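Agglutinin alpha chain (Artocarpus integer, PDB 4R6R) binds galactose and the T-antigen disaccharide Gal-beta1,3-GalNAc as a beta-prism lectin, recognises human IgA-1 and stimulates T and B cells. Local coordinates at residues S46-T49 and G50-P53. Sequence-based numbering, arbitrary orientation.
Sequences SFIT and GFTP
Phe51 turns its ring back, edge-on, to the loop that precedes it and sets that edge against Ser46 and Ile48, a compact example of how the residue just before a strand can pack its ring edge against the loop leading into that strand. From CB the ring carbon CG leaves anti to the carbonyl carbon, beside the backbone N (chi1 -63°), which directs the ring back along residues 46-49. Phe51 CD2 is the first ring atom to meet the loop, 3.7 Å from Ile48 O. One bond further out, Phe51 CE2 lies 3.4 Å from Ile48 O, which sits in the plane of the ring at its edge; this brings the carbonyl oxygen, though not its C=O axis, to the C-H rim, where a weak electrostatic attraction is probable. Phe51 CE2 also comes to 3.2 Å from Ser46 OG, likewise at the edge, and to 3.7 Å from Ile48 CG1, whose side chain crosses that of Phe51 at about a right angle. Phe51 CZ, at the tip, is 3.7 Å from Ser46 OG and a little farther from Ile48 CG1.

The serine that receives the ring is itself fixed. Ser46 OG, trans to its backbone N, accepts a nearly straight bond from Ile48 N (3.0 Å, 166°), forming an ST turn, and is also hydrogen-bonded to Tyr122 O. Between Ile48 and Phe51 the chain turns through Gly50, which has a positive phi (106°).

Within the beta-prism, residues 46-53 finish the loop after strand 37-40 and enter strand 52-57. Phe51 touches Ser18 of strand 11-19 and Asn20 in the loop that follows; Ile48 touches Tyr122 and Trp123, sugar-pocket residues in the loop just before strand 124-132, and Phe47 contacts the bound galactoside.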
loop_
_atom_site.group_PDB
_atom_site.type_symbol
_atom_site.label_atom_id
_atom_site.label_comp_id
_atom_site.label_asym_id
_atom_site.label_seq_id
_atom_site.Cartn_x
_atom_site.Cartn_y
_atom_site.Cartn_z
ATOM N N SER A 46 -24.506 9.696 -20.123
ATOM C CA SER A 46 -25.652 8.879 -20.527
ATOM C C SER A 46 -25.897 9.010 -22.015
ATOM O O SER A 46 -25.654 10.082 -22.604
ATOM C CB SER A 46 -26.892 9.397 -19.786
ATOM O OG SER A 46 -28.087 8.730 -20.188
ATOM N N PHE A 47 -26.501 7.954 -22.551
ATOM C CA PHE A 47 -27.022 7.947 -23.960
ATOM C C PHE A 47 -28.267 8.803 -24.087
ATOM O O PHE A 47 -28.653 9.136 -25.229
ATOM C CB PHE A 47 -27.391 6.545 -24.377
ATOM C CG PHE A 47 -26.269 5.536 -24.370
ATOM C CD1 PHE A 47 -24.932 5.895 -24.273
ATOM C CD2 PHE A 47 -26.581 4.170 -24.497
ATOM C CE1 PHE A 47 -23.942 4.901 -24.262
ATOM C CE2 PHE A 47 -25.599 3.178 -24.523
ATOM C CZ PHE A 47 -24.269 3.559 -24.417
ATOM N N ILE A 48 -28.906 9.195 -22.990
ATOM C CA ILE A 48 -30.122 10.016 -23.009
ATOM C C ILE A 48 -30.001 11.343 -22.287
ATOM O O ILE A 48 -29.013 11.575 -21.510
ATOM C CB ILE A 48 -31.381 9.231 -22.522
ATOM C CG1 ILE A 48 -31.317 8.947 -20.999
ATOM C CG2 ILE A 48 -31.565 7.941 -23.309
ATOM C CD1 ILE A 48 -32.541 8.158 -20.516
ATOM N N THR A 49 -30.900 12.284 -22.538
ATOM C CA THR A 49 -30.829 13.576 -21.894
ATOM C C THR A 49 -31.996 13.666 -20.960
ATOM O O THR A 49 -32.760 12.711 -20.834
ATOM C CB THR A 49 -30.914 14.715 -22.922
ATOM O OG1 THR A 49 -32.139 14.510 -23.638
ATOM C CG2 THR A 49 -29.719 14.685 -23.897
ATOM N N GLY A 50 -32.122 14.785 -20.267
ATOM C CA GLY A 50 -33.237 14.998 -19.351
ATOM C C GLY A 50 -32.844 14.894 -17.864
ATOM O O GLY A 50 -33.737 14.904 -16.965
ATOM N N PHE A 51 -31.538 14.798 -17.603
ATOM C CA PHE A 51 -31.082 14.697 -16.217
ATOM C C PHE A 51 -30.833 16.062 -15.553
ATOM O O PHE A 51 -30.617 17.062 -16.259
ATOM C CB PHE A 51 -29.799 13.899 -16.143
ATOM C CG PHE A 51 -29.948 12.479 -16.599
ATOM C CD1 PHE A 51 -30.418 11.521 -15.730
ATOM C CD2 PHE A 51 -29.599 12.101 -17.886
ATOM C CE1 PHE A 51 -30.552 10.195 -16.096
ATOM C CE2 PHE A 51 -29.707 10.769 -18.270
ATOM C CZ PHE A 51 -30.219 9.818 -17.404
ATOM N N THR A 52 -30.873 16.101 -14.230
ATOM C CA THR A 52 -30.484 17.291 -13.448
ATOM C C THR A 52 -29.016 17.200 -13.036
ATOM O O THR A 52 -28.659 16.204 -12.414
ATOM C CB THR A 52 -31.339 17.272 -12.198
ATOM O OG1 THR A 52 -32.702 17.470 -12.642
ATOM C CG2 THR A 52 -31.006 18.410 -11.245
ATOM N N PRO A 53 -28.199 18.168 -13.414
ATOM C CA PRO A 53 -26.786 18.112 -12.974
ATOM C C PRO A 53 -26.586 18.622 -11.568
ATOM O O PRO A 53 -27.287 19.481 -11.044
ATOM C CB PRO A 53 -26.090 19.106 -13.924
ATOM C CG PRO A 53 -27.189 20.137 -14.239
ATOM C CD PRO A 53 -28.399 19.256 -14.408
#